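Local structure of prephenate dehydrogenase (Aquifex aeolicus, 2G5C) at the interface of chains A and B. The protein catalyses the NAD-dependent oxidative decarboxylation of prephenate to 3-(4-hydroxyphenyl)pyruvate, a step in the biosynthesis of tyrosine. Numbering follows the deposited sequence. Chains: chain A/B, prephenate dehydrogenase.

Contact 1 and contact 2 are neighbouring patches of one two-fold symmetric interface. The centres of their C-alpha atoms lie about 9 Å apart. The C-terminal helix 264-279 of chain A serves both: A:Tyr270 and A:Val274 work in contact 1, and A:Arg278, one turn further on, in contact 2. B:Ala223 belongs to both patches. On the chain B side the partner changes mainly from helix 173-200 to helix 214-220 and the 3-10 turn 221-224. The character changes too, from packing with a water bridge to packing joined by direct hydrogen bonds. Each patch has a twin with the chains exchanged, so each subunit's C-terminal helix probably helps to hold the dimer together.

Contact 1: the interface of chains A and B. Residues chain A 255, 270, 274; chain B 192-193, 195-196, 223.
A:Val274 packs against B:Val195, B:Phe192 and B:Ala223, and hides 58 Å² of its surface. Its two methyl branches do different work. CG1 of A:Val274 is anti to the backbone N (chi1 161°) and points at B:Val195, where it lies 3.4 Å from CB, a tight fit for two carbons. CG1 of A:Val274 also meets the edge of the B:Phe192 ring, in its plane, 3.9 Å from CD1. It also touches the methyl CB of B:Ala223. The other branch, CG2 of A:Val274, sits 3.4 Å from the backbone O of B:Phe192.

One turn earlier, A:Tyr270 meets B:Asp196. The two side chains cross at about a right angle, with ring and carboxylate planes 38° apart. The phenol OH of A:Tyr270 lies 3.4 Å from the methylene CB of B:Asp196. Ring atom CZ of A:Tyr270 is 3.8 Å from the carboxylate carbon CG of B:Asp196. This is packing and not a direct hydrogen bond. A water joins the two residues by another route. The water O is 3.0 Å from the backbone O of A:Tyr270 and 3.0 Å from the carboxylate OD1 of B:Asp196. The water also lies over one face of the tyrosine ring, toward its rim.

The site is a helix-to-helix contact in the C-terminal, helical part of the chains. Helix 264-279 of chain A packs on helix 173-200 of chain B, and A:Leu255 of helix 238-260 lies at the margin.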
loop_
_atom_site.group_PDB
_atom_site.type_symbol
_atom_site.label_atom_id
_atom_site.label_comp_id
_atom_site.label_asym_id
_atom_site.label_seq_id
_atom_site.Cartn_x
_atom_site.Cartn_y
_atom_site.Cartn_z
ATOM N N LEU A 255 -11.045 -10.466 12.143
ATOM C CA LEU A 255 -9.627 -10.671 12.426
ATOM C C LEU A 255 -9.334 -10.298 13.887
ATOM O O LEU A 255 -8.701 -11.063 14.628
ATOM C CB LEU A 255 -8.773 -9.813 11.481
ATOM C CG LEU A 255 -7.251 -9.903 11.664
ATOM C CD1 LEU A 255 -6.805 -11.352 11.552
ATOM C CD2 LEU A 255 -6.558 -9.049 10.608
ATOM N N TYR A 270 -7.000 -17.891 8.485
ATOM C CA TYR A 270 -7.515 -16.638 7.960
ATOM C C TYR A 270 -6.436 -15.980 7.108
ATOM O O TYR A 270 -6.687 -15.514 5.987
ATOM C CB TYR A 270 -7.890 -15.717 9.126
ATOM C CG TYR A 270 -8.386 -14.341 8.738
ATOM C CD1 TYR A 270 -9.747 -14.032 8.768
ATOM C CD2 TYR A 270 -7.489 -13.333 8.380
ATOM C CE1 TYR A 270 -10.202 -12.747 8.458
ATOM C CE2 TYR A 270 -7.933 -12.052 8.067
ATOM C CZ TYR A 270 -9.287 -11.763 8.113
ATOM O OH TYR A 270 -9.713 -10.485 7.848
ATOM N N VAL A 274 -6.057 -15.363 2.804
ATOM C CA VAL A 274 -5.788 -14.051 2.255
ATOM C C VAL A 274 -4.480 -14.056 1.461
ATOM O O VAL A 274 -4.389 -13.435 0.407
ATOM C CB VAL A 274 -5.718 -13.001 3.378
ATOM C CG1 VAL A 274 -4.992 -11.761 2.895
ATOM C CG2 VAL A 274 -7.127 -12.644 3.822
ATOM N N PHE B 192 -4.377 -7.430 5.432
ATOM C CA PHE B 192 -5.025 -8.741 5.431
ATOM C C PHE B 192 -6.540 -8.600 5.296
ATOM O O PHE B 192 -7.170 -9.282 4.482
ATOM C CB PHE B 192 -4.712 -9.511 6.723
ATOM C CG PHE B 192 -3.278 -9.936 6.855
ATOM C CD1 PHE B 192 -2.663 -10.681 5.856
ATOM C CD2 PHE B 192 -2.549 -9.621 8.002
ATOM C CE1 PHE B 192 -1.336 -11.110 5.995
ATOM C CE2 PHE B 192 -1.227 -10.043 8.150
ATOM C CZ PHE B 192 -0.622 -10.789 7.143
ATOM N N ALA B 193 -7.114 -7.702 6.095
ATOM C CA ALA B 193 -8.552 -7.484 6.080
ATOM C C ALA B 193 -9.047 -6.898 4.756
ATOM O O ALA B 193 -10.155 -7.194 4.328
ATOM C CB ALA B 193 -8.954 -6.576 7.245
ATOM N N VAL B 195 -7.881 -7.568 1.845
ATOM C CA VAL B 195 -7.988 -8.679 0.914
ATOM C C VAL B 195 -9.204 -9.529 1.273
ATOM O O VAL B 195 -9.949 -9.968 0.395
ATOM C CB VAL B 195 -6.725 -9.561 0.936
ATOM C CG1 VAL B 195 -6.924 -10.788 0.036
ATOM C CG2 VAL B 195 -5.535 -8.752 0.447
ATOM N N ASP B 196 -9.409 -9.754 2.566
ATOM C CA ASP B 196 -10.541 -10.551 3.013
ATOM C C ASP B 196 -11.864 -9.901 2.609
ATOM O O ASP B 196 -12.850 -10.586 2.351
ATOM C CB ASP B 196 -10.508 -10.731 4.528
ATOM C CG ASP B 196 -11.505 -11.766 4.997
ATOM O OD1 ASP B 196 -11.327 -12.954 4.637
ATOM O OD2 ASP B 196 -12.463 -11.396 5.701
ATOM N N ALA B 223 0.218 -8.464 2.540
ATOM C CA ALA B 223 -0.746 -9.504 2.886
ATOM C C ALA B 223 -0.227 -10.869 2.428
ATOM O O ALA B 223 -0.828 -11.910 2.717
ATOM C CB ALA B 223 -2.095 -9.215 2.242
HETATM O O HOH W 1 -9.473 -15.294 5.031
#

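Contact 2: the interface of chains A and B. Residues chain A 278, 281; chain B 216-217, 220-221, 223-224.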
loop_
_atom_site.group_PDB
_atom_site.type_symbol
_atom_site.label_atom_id
_atom_site.label_comp_id
_atom_site.label_asym_id
_atom_site.label_seq_id
_atom_site.Cartn_x
_atom_site.Cartn_y
_atom_site.Cartn_z
ATOM N N ARG A 278 -4.223 -13.063 -2.454
ATOM C CA ARG A 278 -3.383 -11.947 -2.871
ATOM C C ARG A 278 -2.320 -12.397 -3.877
ATOM O O ARG A 278 -1.956 -11.649 -4.780
ATOM C CB ARG A 278 -2.710 -11.294 -1.661
ATOM C CG ARG A 278 -1.776 -10.149 -2.031
ATOM C CD ARG A 278 -2.480 -9.092 -2.876
ATOM N NE ARG A 278 -1.590 -7.977 -3.196
ATOM C CZ ARG A 278 -0.559 -8.060 -4.033
ATOM N NH1 ARG A 278 -0.292 -9.205 -4.650
ATOM N NH2 ARG A 278 0.225 -7.008 -4.232
ATOM N N ILE A 281 -3.365 -12.632 -7.553
ATOM C CA ILE A 281 -3.669 -11.349 -8.186
ATOM C C ILE A 281 -2.494 -10.906 -9.053
ATOM O O ILE A 281 -2.717 -10.595 -10.241
ATOM C CB ILE A 281 -3.939 -10.241 -7.144
ATOM C CG1 ILE A 281 -5.219 -10.553 -6.368
ATOM C CG2 ILE A 281 -4.067 -8.892 -7.838
ATOM C CD1 ILE A 281 -5.514 -9.565 -5.261
ATOM O OXT ILE A 281 -1.364 -10.868 -8.525
ATOM N N PHE B 216 -4.579 -0.638 -4.799
ATOM C CA PHE B 216 -4.954 -1.810 -4.020
ATOM C C PHE B 216 -3.785 -2.766 -3.801
ATOM O O PHE B 216 -3.517 -3.176 -2.675
ATOM C CB PHE B 216 -6.085 -2.576 -4.709
ATOM C CG PHE B 216 -6.518 -3.794 -3.957
ATOM C CD1 PHE B 216 -7.505 -3.710 -2.984
ATOM C CD2 PHE B 216 -5.892 -5.016 -4.175
ATOM C CE1 PHE B 216 -7.860 -4.831 -2.235
ATOM C CE2 PHE B 216 -6.236 -6.134 -3.438
ATOM C CZ PHE B 216 -7.224 -6.041 -2.462
ATOM N N LYS B 217 -3.101 -3.128 -4.881
ATOM C CA LYS B 217 -1.975 -4.055 -4.796
ATOM C C LYS B 217 -0.820 -3.540 -3.939
ATOM O O LYS B 217 -0.209 -4.305 -3.185
ATOM C CB LYS B 217 -1.482 -4.398 -6.199
ATOM C CG LYS B 217 -2.447 -5.300 -6.971
ATOM C CD LYS B 217 -2.141 -5.323 -8.467
ATOM C CE LYS B 217 -0.704 -5.751 -8.742
ATOM N NZ LYS B 217 -0.391 -7.094 -8.170
ATOM N N THR B 220 -1.694 -3.845 -0.338
ATOM C CA THR B 220 -1.839 -5.217 0.158
ATOM C C THR B 220 -0.678 -6.165 -0.112
ATOM O O THR B 220 -0.794 -7.365 0.114
ATOM C CB THR B 220 -3.116 -5.875 -0.420
ATOM O OG1 THR B 220 -2.993 -5.998 -1.841
ATOM C CG2 THR B 220 -4.333 -5.031 -0.111
ATOM N N ARG B 221 0.440 -5.639 -0.589
ATOM C CA ARG B 221 1.587 -6.489 -0.874
ATOM C C ARG B 221 2.032 -7.239 0.384
ATOM O O ARG B 221 2.462 -8.389 0.309
ATOM C CB ARG B 221 2.739 -5.648 -1.419
ATOM C CG ARG B 221 3.986 -6.439 -1.766
ATOM C CD ARG B 221 5.125 -5.497 -2.124
ATOM N NE ARG B 221 5.375 -4.527 -1.056
ATOM C CZ ARG B 221 5.832 -4.841 0.154
ATOM N NH1 ARG B 221 6.100 -6.103 0.464
ATOM N NH2 ARG B 221 6.012 -3.891 1.062
ATOM N N ALA B 223 0.218 -8.464 2.540
ATOM C CA ALA B 223 -0.746 -9.504 2.886
ATOM C C ALA B 223 -0.227 -10.869 2.428
ATOM O O ALA B 223 -0.828 -11.910 2.717
ATOM C CB ALA B 223 -2.095 -9.215 2.242
ATOM N N LYS B 224 0.897 -10.860 1.716
ATOM C CA LYS B 224 1.509 -12.095 1.228
ATOM C C LYS B 224 2.540 -12.649 2.211
ATOM O O LYS B 224 3.172 -13.669 1.952
ATOM C CB LYS B 224 2.165 -11.843 -0.129
ATOM C CG LYS B 224 1.154 -11.603 -1.238
ATOM C CD LYS B 224 1.685 -10.665 -2.310
ATOM C CE LYS B 224 2.886 -11.239 -3.024
ATOM N NZ LYS B 224 3.382 -10.296 -4.056
#
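A:Arg278 reaches across to B:Thr220 and B:Lys217 and hides 108 Å² of its surface. Its side chain leaves helix 264-279 with CG anti to the backbone N (chi1 178°), then bends at chi2. This turns the guanidinium toward the end of helix 214-220 of chain B. A:Arg278 NE gives a hydrogen bond of 2.8 Å to the hydroxyl OG1 of B:Thr220. A:Arg278 NH2 gives another, nearly straight at 168°, to the backbone O of B:Lys217 at 2.9 Å. Both acceptors lie close to the guanidinium plane, and together they should limit its rotation. The NH2 donor is tilted 34° from the carbonyl plane of B:Lys217.

The threonine hydroxyl is positioned from its own chain. B:Thr220 OG1 donates to the backbone O of B:Phe216 at 3.0 Å, approaching from above the carbonyl plane, and accepts from the arginine. B:Lys224 packs obliquely against the arginine's aliphatic part, with CG of A:Arg278 and CG of B:Lys224 3.4 Å apart. B:Lys224 CD also lies 3.4 Å from A:Arg278 NH1. Cutting A:Arg278 back to an alanine is likely to leave the B:Thr220 hydroxyl and the B:Lys217 carbonyl without this donor, with a gap beside B:Lys224.

A:Ile281, the C-terminal residue, adds apolar contacts. A:Ile281 CD1 meets CE2 of B:Phe216 at 4.0 Å, the two side chains crossing at about a right angle. The side chains of A:Ile281 and B:Lys217 slide past each other in opposite directions, CG2 of the isoleucine nearest CG of the lysine.

The patch ties the C-terminal end of one subunit to the other and probably helps to stabilise the dimer.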